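Side-chain contacts in ABC transporter ATP-binding protein (Leptospira interrogans serovar Copenhageni, PDB 4HZI), which probably binds and hydrolyses ATP as the nucleotide-binding subunit of an orphan ABC transporter, and is involved in manganese utilization and tolerance: residues Thr75-Ile80 / Leu228-Arg233; Glu96-Ile101 / Lys108-Leu113; Ile182-Ser187 / Leu195-Pro200. All blocks are in the same frame, centred on the assembly; numbering follows the deposited sequence.

Contact 1 of 3, residues Thr75-Ile80 / Leu228-Arg233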
loop_
_atom_site.group_PDB
_atom_site.type_symbol
_atom_site.label_atom_id
_atom_site.label_comp_id
_atom_site.label_asym_id
_atom_site.label_seq_id
_atom_site.Cartn_x
_atom_site.Cartn_y
_atom_site.Cartn_z
ATOM N N THR A 75 11.745 -10.304 -7.772
ATOM C CA THR A 75 12.718 -11.173 -8.451
ATOM C C THR A 75 12.880 -12.533 -7.798
ATOM O O THR A 75 12.891 -13.574 -8.432
ATOM C CB THR A 75 14.070 -10.447 -8.596
ATOM O OG1 THR A 75 13.855 -9.233 -9.323
ATOM C CG2 THR A 75 15.060 -11.308 -9.332
ATOM N N LEU A 76 12.969 -12.550 -6.471
ATOM C CA LEU A 76 13.106 -13.766 -5.745
ATOM C C LEU A 76 11.926 -14.710 -5.917
ATOM O O LEU A 76 12.134 -15.937 -6.134
ATOM C CB LEU A 76 13.420 -13.424 -4.245
ATOM C CG LEU A 76 13.815 -14.576 -3.321
ATOM C CD1 LEU A 76 14.946 -15.464 -3.836
ATOM C CD2 LEU A 76 14.212 -13.979 -1.975
ATOM N N VAL A 77 10.722 -14.147 -5.897
ATOM C CA VAL A 77 9.483 -14.910 -6.062
ATOM C C VAL A 77 9.504 -15.533 -7.457
ATOM O O VAL A 77 9.242 -16.734 -7.602
ATOM C CB VAL A 77 8.252 -14.008 -5.901
ATOM C CG1 VAL A 77 6.990 -14.718 -6.356
ATOM C CG2 VAL A 77 8.106 -13.556 -4.443
ATOM N N ASN A 78 9.875 -14.714 -8.450
ATOM C CA ASN A 78 10.007 -15.203 -9.832
ATOM C C ASN A 78 10.990 -16.359 -10.000
ATOM O O ASN A 78 10.732 -17.318 -10.743
ATOM C CB ASN A 78 10.361 -14.064 -10.789
ATOM C CG ASN A 78 9.250 -13.058 -10.930
ATOM O OD1 ASN A 78 8.103 -13.330 -10.619
ATOM N ND2 ASN A 78 9.587 -11.886 -11.405
ATOM N N LEU A 79 12.090 -16.313 -9.265
ATOM C CA LEU A 79 13.076 -17.343 -9.275
ATOM C C LEU A 79 12.531 -18.577 -8.581
ATOM O O LEU A 79 12.624 -19.689 -9.090
ATOM C CB LEU A 79 14.343 -16.795 -8.632
ATOM C CG LEU A 79 15.613 -17.602 -8.831
ATOM C CD1 LEU A 79 16.852 -16.747 -8.669
ATOM C CD2 LEU A 79 15.659 -18.779 -7.857
ATOM N N ILE A 80 11.904 -18.393 -7.403
ATOM C CA ILE A 80 11.275 -19.553 -6.738
ATOM C C ILE A 80 10.170 -20.231 -7.600
ATOM O O ILE A 80 10.023 -21.449 -7.572
ATOM C CB ILE A 80 10.766 -19.142 -5.331
ATOM C CG1 ILE A 80 11.951 -18.765 -4.443
ATOM C CG2 ILE A 80 9.959 -20.254 -4.671
ATOM C CD1 ILE A 80 11.633 -18.046 -3.159
ATOM N N LEU A 228 5.197 -19.009 2.346
ATOM C CA LEU A 228 6.128 -17.905 2.273
ATOM C C LEU A 228 5.318 -16.667 2.005
ATOM O O LEU A 228 4.653 -16.583 1.022
ATOM C CB LEU A 228 7.134 -18.112 1.133
ATOM C CG LEU A 228 8.139 -17.002 0.876
ATOM C CD1 LEU A 228 9.058 -16.765 2.061
ATOM C CD2 LEU A 228 9.011 -17.333 -0.338
ATOM N N TYR A 229 5.368 -15.729 2.910
ATOM C CA TYR A 229 4.582 -14.503 2.897
ATOM C C TYR A 229 5.526 -13.355 2.619
ATOM O O TYR A 229 6.483 -13.106 3.371
ATOM C CB TYR A 229 3.934 -14.332 4.255
ATOM C CG TYR A 229 2.861 -13.276 4.399
ATOM C CD1 TYR A 229 3.188 -11.930 4.622
ATOM C CD2 TYR A 229 1.504 -13.610 4.357
ATOM C CE1 TYR A 229 2.194 -10.975 4.786
ATOM C CE2 TYR A 229 0.517 -12.651 4.530
ATOM C CZ TYR A 229 0.862 -11.340 4.705
ATOM O OH TYR A 229 -0.120 -10.400 4.869
ATOM N N ILE A 230 5.249 -12.624 1.557
ATOM C CA ILE A 230 6.128 -11.530 1.132
ATOM C C ILE A 230 5.474 -10.183 1.360
ATOM O O ILE A 230 4.371 -9.922 0.886
ATOM C CB ILE A 230 6.447 -11.708 -0.362
ATOM C CG1 ILE A 230 7.149 -13.082 -0.556
ATOM C CG2 ILE A 230 7.380 -10.594 -0.879
ATOM C CD1 ILE A 230 6.481 -13.879 -1.562
ATOM N N THR A 231 6.185 -9.305 2.066
ATOM C CA THR A 231 5.675 -8.002 2.426
ATOM C C THR A 231 6.786 -6.983 2.637
ATOM O O THR A 231 7.960 -7.330 2.865
ATOM C CB THR A 231 4.777 -8.078 3.698
ATOM O OG1 THR A 231 4.172 -6.816 3.939
ATOM C CG2 THR A 231 5.568 -8.485 4.890
ATOM N N HIS A 232 6.385 -5.718 2.555
ATOM C CA HIS A 232 7.208 -4.602 3.021
ATOM C C HIS A 232 6.621 -3.930 4.240
ATOM O O HIS A 232 7.173 -2.958 4.721
ATOM C CB HIS A 232 7.514 -3.587 1.927
ATOM C CG HIS A 232 6.332 -2.794 1.472
ATOM N ND1 HIS A 232 5.499 -3.253 0.483
ATOM C CD2 HIS A 232 5.887 -1.554 1.797
ATOM C CE1 HIS A 232 4.560 -2.352 0.240
ATOM N NE2 HIS A 232 4.758 -1.322 1.033
ATOM N N ARG A 233 5.545 -4.487 4.806
ATOM C CA ARG A 233 4.881 -3.857 5.945
ATOM C C ARG A 233 4.712 -4.811 7.110
ATOM O O ARG A 233 3.833 -5.669 7.059
ATOM C CB ARG A 233 3.485 -3.378 5.545
ATOM C CG ARG A 233 3.494 -2.194 4.602
ATOM C CD ARG A 233 2.064 -1.648 4.502
ATOM N NE ARG A 233 1.973 -0.819 3.320
ATOM C CZ ARG A 233 2.061 0.509 3.297
ATOM N NH1 ARG A 233 2.185 1.236 4.418
ATOM N NH2 ARG A 233 2.002 1.120 2.120
#
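Val77 on helix 73-80 and Ile230 on strand 227-231 mark the closest approach of the two backbones, with their CA atoms 8.6 Å apart. Between them the side chains cross at a slant, and CG2 of Val77 comes to 3.3 Å from CD1 of Ile230, tighter than a usual methyl contact. Val77 aims this branch because CG2 stands anti to its carbonyl carbon. Ile230 has a chi2 of 127°, well off a staggered value, and its CD1 also packs on Ile196 of strand 194-198; the placement of this methyl, short contact included, may be imperfectly modelled. One helical turn further on, CD1 of Ile80 meets CD2 of Leu228 at 3.9 Å. At the end of the strand, OG1 of Thr231 accepts from the backbone N of Arg233 (2.8 Å), an ST turn that shapes the chain at His232, whose ND1 is hydrogen-bonded to Glu199. The helix begins within what looks like a P-loop (Walker A), and the strand leads to the H-loop histidine position of ABC ATPases. All four touching side chains are buried hydrocarbon, and no hydrogen bond joins the segments, so fit of shape rather than directional bonding seats this helix on the sheet.

Contact 2 of 3, residues Glu96-Ile101 / Lys108-Leu113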
loop_
_atom_site.group_PDB
_atom_site.type_symbol
_atom_site.label_atom_id
_atom_site.label_comp_id
_atom_site.label_asym_id
_atom_site.label_seq_id
_atom_site.Cartn_x
_atom_site.Cartn_y
_atom_site.Cartn_z
ATOM N N GLU A 96 15.137 -32.327 -4.658
ATOM C CA GLU A 96 15.413 -32.146 -6.089
ATOM C C GLU A 96 15.794 -30.708 -6.395
ATOM O O GLU A 96 15.044 -29.796 -6.088
ATOM C CB GLU A 96 14.182 -32.493 -6.913
ATOM C CG GLU A 96 13.791 -33.949 -6.931
ATOM C CD GLU A 96 12.559 -34.172 -7.776
ATOM O OE1 GLU A 96 11.468 -33.697 -7.386
ATOM O OE2 GLU A 96 12.681 -34.808 -8.846
ATOM N N THR A 97 16.926 -30.512 -7.046
ATOM C CA THR A 97 17.269 -29.212 -7.584
ATOM C C THR A 97 16.290 -28.859 -8.695
ATOM O O THR A 97 15.661 -29.732 -9.308
ATOM C CB THR A 97 18.706 -29.141 -8.160
ATOM O OG1 THR A 97 18.780 -29.962 -9.327
ATOM C CG2 THR A 97 19.726 -29.597 -7.134
ATOM N N TYR A 98 16.178 -27.574 -8.947
ATOM C CA TYR A 98 15.294 -27.073 -9.963
ATOM C C TYR A 98 15.706 -27.572 -11.355
ATOM O O TYR A 98 14.854 -27.800 -12.201
ATOM C CB TYR A 98 15.226 -25.568 -9.901
ATOM C CG TYR A 98 14.196 -25.015 -8.941
ATOM C CD1 TYR A 98 13.843 -25.696 -7.761
ATOM C CD2 TYR A 98 13.591 -23.819 -9.193
ATOM C CE1 TYR A 98 12.913 -25.178 -6.894
ATOM C CE2 TYR A 98 12.676 -23.281 -8.323
ATOM C CZ TYR A 98 12.331 -23.995 -7.168
ATOM O OH TYR A 98 11.420 -23.487 -6.302
ATOM N N GLY A 99 16.983 -27.836 -11.528
ATOM C CA GLY A 99 17.462 -28.456 -12.757
ATOM C C GLY A 99 16.875 -29.844 -12.983
ATOM O O GLY A 99 16.845 -30.319 -14.112
ATOM N N GLU A 100 16.373 -30.494 -11.932
ATOM C CA GLU A 100 15.888 -31.863 -12.083
ATOM C C GLU A 100 14.406 -31.922 -12.275
ATOM O O GLU A 100 13.885 -33.001 -12.517
ATOM C CB GLU A 100 16.280 -32.722 -10.885
ATOM C CG GLU A 100 17.761 -32.693 -10.563
ATOM C CD GLU A 100 18.022 -33.262 -9.184
ATOM O OE1 GLU A 100 17.721 -34.457 -8.967
ATOM O OE2 GLU A 100 18.499 -32.513 -8.324
ATOM N N ILE A 101 13.736 -30.776 -12.216
ATOM C CA ILE A 101 12.294 -30.717 -12.295
ATOM C C ILE A 101 11.846 -29.930 -13.508
ATOM O O ILE A 101 12.181 -28.744 -13.649
ATOM C CB ILE A 101 11.704 -30.007 -11.045
ATOM C CG1 ILE A 101 12.312 -30.591 -9.770
ATOM C CG2 ILE A 101 10.180 -30.112 -11.028
ATOM C CD1 ILE A 101 11.909 -29.851 -8.500
ATOM N N LYS A 108 2.935 -26.667 -10.756
ATOM C CA LYS A 108 1.790 -27.410 -10.220
ATOM C C LYS A 108 1.934 -27.575 -8.710
ATOM O O LYS A 108 0.953 -27.565 -7.978
ATOM C CB LYS A 108 1.699 -28.781 -10.901
ATOM C CG LYS A 108 0.709 -29.744 -10.263
ATOM C CD LYS A 108 0.485 -30.985 -11.124
ATOM C CE LYS A 108 -0.816 -31.693 -10.749
ATOM N NZ LYS A 108 -0.899 -33.071 -11.314
ATOM N N ARG A 109 3.166 -27.718 -8.237
ATOM C CA ARG A 109 3.441 -27.912 -6.797
ATOM C C ARG A 109 3.586 -26.664 -5.884
ATOM O O ARG A 109 3.705 -26.795 -4.656
ATOM C CB ARG A 109 4.657 -28.804 -6.654
ATOM C CG ARG A 109 4.499 -30.092 -7.473
ATOM C CD ARG A 109 5.824 -30.787 -7.638
ATOM N NE ARG A 109 6.420 -31.121 -6.349
ATOM C CZ ARG A 109 7.621 -31.677 -6.214
ATOM N NH1 ARG A 109 8.349 -31.967 -7.298
ATOM N NH2 ARG A 109 8.090 -31.951 -5.002
ATOM N N ILE A 110 3.589 -25.481 -6.469
ATOM C CA ILE A 110 3.712 -24.223 -5.740
ATOM C C ILE A 110 2.495 -23.363 -6.023
ATOM O O ILE A 110 2.282 -22.957 -7.172
ATOM C CB ILE A 110 4.961 -23.454 -6.157
ATOM C CG1 ILE A 110 6.222 -24.297 -5.934
ATOM C CG2 ILE A 110 5.050 -22.152 -5.367
ATOM C CD1 ILE A 110 7.539 -23.562 -6.274
ATOM N N GLY A 111 1.672 -23.104 -5.000
ATOM C CA GLY A 111 0.541 -22.180 -5.163
ATOM C C GLY A 111 1.004 -20.748 -5.079
ATOM O O GLY A 111 1.894 -20.446 -4.303
ATOM N N ILE A 112 0.416 -19.861 -5.868
ATOM C CA ILE A 112 0.727 -18.454 -5.812
ATOM C C ILE A 112 -0.509 -17.649 -5.598
ATOM O O ILE A 112 -1.502 -17.834 -6.329
ATOM C CB ILE A 112 1.292 -17.895 -7.140
ATOM C CG1 ILE A 112 2.533 -18.640 -7.563
ATOM C CG2 ILE A 112 1.573 -16.386 -6.987
ATOM C CD1 ILE A 112 3.724 -18.352 -6.686
ATOM N N LEU A 113 -0.457 -16.755 -4.618
ATOM C CA LEU A 113 -1.490 -15.734 -4.472
ATOM C C LEU A 113 -0.852 -14.396 -4.868
ATOM O O LEU A 113 -0.004 -13.842 -4.135
ATOM C CB LEU A 113 -2.017 -15.702 -3.041
ATOM C CG LEU A 113 -3.356 -14.969 -2.768
ATOM C CD1 LEU A 113 -3.673 -14.955 -1.284
ATOM C CD2 LEU A 113 -3.421 -13.551 -3.287
HETATM O O HOH W 1 11.002 -32.503 -5.174
#
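Glu96 and Arg109 face each other across a seam of the ABC ATPase fold, where the antiparallel beta sheet ending in strand 96-97 meets strand 110-113 at the margin of the core sheet. The backbones stay well apart, with 10.8 Å between the CA atoms of Ile101 and Arg109, so side chains do the bridging.

The ionic part comes first. OE1 of Glu96 lies at the edge of the Arg109 guanidinium, near its plane, 3.6 Å from NH1: a rather long salt bridge. The two side chains cross at about a right angle, and the carboxylate and guanidinium planes are 34° apart. A water closes the arrangement, donating to OE1 of Glu96 at 2.6 Å and accepting from NH2 of Arg109 at 3.0 Å. The arginine chain bends at chi3 (59°), and its NE forms a salt bridge with Asp193, so Glu96, Asp193 and a water together limit the rotation of its guanidinium.

The packing part is thinner. Tyr98 and Ile110 approach from opposite directions, and OH of Tyr98 comes to 3.9 Å from CD1 of Ile110. That hydroxyl has its polar partner in the carbonyl O of Ile80, which satisfies it in an otherwise buried setting. The CD1 methyl of Ile101 lies obliquely to the charged guanidinium, 4.3 Å from NH1 of Arg109.

The last group is local, where strand 96-97 passes into a 3-10 turn. Glu100 folds back on Thr97, and its OE2 receives two donors. The backbone N of Thr97 reaches it from above the carboxylate plane at 2.8 Å, whereas OG1 of Thr97 donates to the anti lone pair of Glu100 OE2, also at 2.8 Å.

Contact 3 of 3, residues Ile182-Ser187 / Leu195-Pro200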
loop_
_atom_site.group_PDB
_atom_site.type_symbol
_atom_site.label_atom_id
_atom_site.label_comp_id
_atom_site.label_asym_id
_atom_site.label_seq_id
_atom_site.Cartn_x
_atom_site.Cartn_y
_atom_site.Cartn_z
ATOM N N ILE A 182 -10.761 -15.494 -1.903
ATOM C CA ILE A 182 -11.056 -16.337 -3.030
ATOM C C ILE A 182 -9.798 -16.616 -3.843
ATOM O O ILE A 182 -9.592 -17.764 -4.319
ATOM C CB ILE A 182 -12.221 -15.750 -3.876
ATOM C CG1 ILE A 182 -13.537 -15.750 -3.059
ATOM C CG2 ILE A 182 -12.401 -16.506 -5.159
ATOM C CD1 ILE A 182 -13.832 -16.975 -2.244
ATOM N N LEU A 183 -8.937 -15.602 -3.982
ATOM C CA LEU A 183 -7.624 -15.830 -4.587
ATOM C C LEU A 183 -6.780 -16.815 -3.781
ATOM O O LEU A 183 -6.049 -17.626 -4.377
ATOM C CB LEU A 183 -6.874 -14.532 -4.844
ATOM C CG LEU A 183 -7.563 -13.630 -5.871
ATOM C CD1 LEU A 183 -6.811 -12.317 -6.013
ATOM C CD2 LEU A 183 -7.683 -14.328 -7.208
ATOM N N PHE A 184 -6.868 -16.788 -2.470
ATOM C CA PHE A 184 -6.202 -17.788 -1.681
ATOM C C PHE A 184 -6.735 -19.211 -2.018
ATOM O O PHE A 184 -5.965 -20.160 -2.239
ATOM C CB PHE A 184 -6.357 -17.464 -0.225
ATOM C CG PHE A 184 -5.687 -18.439 0.711
ATOM C CD1 PHE A 184 -6.347 -19.570 1.170
ATOM C CD2 PHE A 184 -4.385 -18.235 1.140
ATOM C CE1 PHE A 184 -5.739 -20.455 2.048
ATOM C CE2 PHE A 184 -3.770 -19.115 2.007
ATOM C CZ PHE A 184 -4.431 -20.240 2.452
ATOM N N LEU A 185 -8.059 -19.346 -2.113
ATOM C CA LEU A 185 -8.646 -20.657 -2.441
ATOM C C LEU A 185 -8.174 -21.153 -3.796
ATOM O O LEU A 185 -7.817 -22.333 -3.970
ATOM C CB LEU A 185 -10.186 -20.609 -2.365
ATOM C CG LEU A 185 -10.740 -20.306 -0.991
ATOM C CD1 LEU A 185 -12.244 -20.450 -0.943
ATOM C CD2 LEU A 185 -10.060 -21.210 0.043
ATOM N N ARG A 186 -8.162 -20.243 -4.756
ATOM C CA ARG A 186 -7.662 -20.525 -6.080
ATOM C C ARG A 186 -6.215 -21.066 -6.049
ATOM O O ARG A 186 -5.858 -21.999 -6.819
ATOM C CB ARG A 186 -7.735 -19.280 -6.914
ATOM C CG ARG A 186 -7.133 -19.448 -8.292
ATOM C CD ARG A 186 -7.237 -18.181 -9.122
ATOM N NE ARG A 186 -6.613 -18.364 -10.422
ATOM C CZ ARG A 186 -5.296 -18.430 -10.654
ATOM N NH1 ARG A 186 -4.416 -18.300 -9.667
ATOM N NH2 ARG A 186 -4.852 -18.646 -11.892
ATOM N N SER A 187 -5.411 -20.471 -5.160
ATOM C CA SER A 187 -3.973 -20.773 -5.044
ATOM C C SER A 187 -3.746 -22.189 -4.493
ATOM O O SER A 187 -2.713 -22.813 -4.754
ATOM C CB SER A 187 -3.263 -19.640 -4.197
ATOM O OG SER A 187 -3.366 -19.867 -2.790
ATOM N N LEU A 195 2.768 -22.640 -0.530
ATOM C CA LEU A 195 2.071 -21.476 -1.028
ATOM C C LEU A 195 2.928 -20.232 -0.907
ATOM O O LEU A 195 3.533 -19.946 0.132
ATOM C CB LEU A 195 0.801 -21.270 -0.212
ATOM C CG LEU A 195 0.002 -19.995 -0.457
ATOM C CD1 LEU A 195 -0.431 -19.793 -1.906
ATOM C CD2 LEU A 195 -1.236 -20.098 0.416
ATOM N N ILE A 196 2.969 -19.461 -1.973
ATOM C CA ILE A 196 3.580 -18.142 -1.902
ATOM C C ILE A 196 2.517 -17.058 -1.907
ATOM O O ILE A 196 1.706 -16.990 -2.823
ATOM C CB ILE A 196 4.513 -17.881 -3.100
ATOM C CG1 ILE A 196 5.611 -18.917 -3.212
ATOM C CG2 ILE A 196 5.095 -16.485 -2.964
ATOM C CD1 ILE A 196 6.474 -18.764 -4.480
ATOM N N MET A 197 2.479 -16.229 -0.867
ATOM C CA MET A 197 1.569 -15.103 -0.827
ATOM C C MET A 197 2.373 -13.805 -0.998
ATOM O O MET A 197 3.067 -13.348 -0.101
ATOM C CB MET A 197 0.783 -15.066 0.467
ATOM C CG MET A 197 -0.214 -16.214 0.524
ATOM S SD MET A 197 -1.107 -16.155 2.051
ATOM C CE MET A 197 -0.065 -17.289 2.953
ATOM N N ASP A 198 2.282 -13.251 -2.192
ATOM C CA ASP A 198 3.099 -12.132 -2.613
ATOM C C ASP A 198 2.340 -10.821 -2.403
ATOM O O ASP A 198 1.501 -10.458 -3.238
ATOM C CB ASP A 198 3.439 -12.349 -4.106
ATOM C CG ASP A 198 4.440 -11.338 -4.652
ATOM O OD1 ASP A 198 5.012 -10.549 -3.863
ATOM O OD2 ASP A 198 4.648 -11.360 -5.897
ATOM N N GLU A 199 2.553 -10.164 -1.261
ATOM C CA GLU A 199 1.929 -8.872 -0.957
ATOM C C GLU A 199 0.385 -9.006 -0.976
ATOM O O GLU A 199 -0.293 -8.207 -1.624
ATOM C CB GLU A 199 2.363 -7.846 -2.016
ATOM C CG GLU A 199 3.849 -7.527 -1.943
ATOM C CD GLU A 199 4.167 -6.513 -0.855
ATOM O OE1 GLU A 199 3.244 -6.172 -0.062
ATOM O OE2 GLU A 199 5.329 -6.055 -0.786
ATOM N N PRO A 200 -0.156 -10.067 -0.347
ATOM C CA PRO A 200 -1.585 -10.343 -0.423
ATOM C C PRO A 200 -2.451 -9.239 0.183
ATOM O O PRO A 200 -3.633 -9.185 -0.155
ATOM C CB PRO A 200 -1.732 -11.604 0.414
ATOM C CG PRO A 200 -0.665 -11.472 1.434
ATOM C CD PRO A 200 0.501 -10.943 0.631
#
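Phe184 presents the edge of its ring to Met197, where helix 176-188 runs roughly antiparallel to strand 194-198. The axes of the two short pieces are 10.0 Å apart and inclined at 150°.

The dense part involves four buried side chains. SD of Met197 sits nearly in the plane of the Phe184 ring, 5.1 Å from its centroid and 82° off its normal, a Met-aromatic contact made at the edge between CD2 and CE2. Leu195 reaches in beside it. Its CD2 branch lies obliquely by the ring, at a modelled separation too short to be trusted, while CD1 turns to Ser187 and lies 3.6 Å from its CB. The serine hydroxyl sits between the backbone N and the carbonyl carbon (chi1 84°), which carries OG back over the helix to donate to the carbonyl O of Phe184 at 2.7 Å. That bond lies in the carbonyl plane, on a lone pair, and satisfies the buried hydroxyl within its own helix. Tyr219 and Phe215 of helix 206-222 meet the Phe184 ring too, the first edge-to-face.

Beyond Met197 direct contact ceases: Asp198 and Glu199 are partly exposed and do not touch segment 182-187, though Pro200 O is held by Lys180 NZ, earlier on the helix. Leu183 and Arg186 are also partly exposed, with Arg186 bonded through NE to Thr134.

By sequence, strand 194-198 carries what looks like the Walker B motif and the helix appears to start in the LSSGE signature, an arrangement consistent with the signature helix and Walker B strand of ABC ATPases.

Overall arrangement
The three contacts meet on the mixed core sheet, where strands 110-113, 194-198 and 227-231 lie side by side and parallel; they belong in turn to contacts 2, 3 and 1. The centres of contact 1 and contact 3 lie about 12 Å apart. Contact 2 is centred about 15 Å from contact 1 and about 16 Å from contact 3. Along the chain, contact 1 opens first and closes last, with contacts 2 and 3 following one another in between. Helices 73-80 and 176-188 cover opposite faces of the sheet, while contact 2 ties its margin to the antiparallel sheet. Together they place segments resembling Walker A, Walker B, signature and H-loop around one framework, as expected of an ABC ATPase.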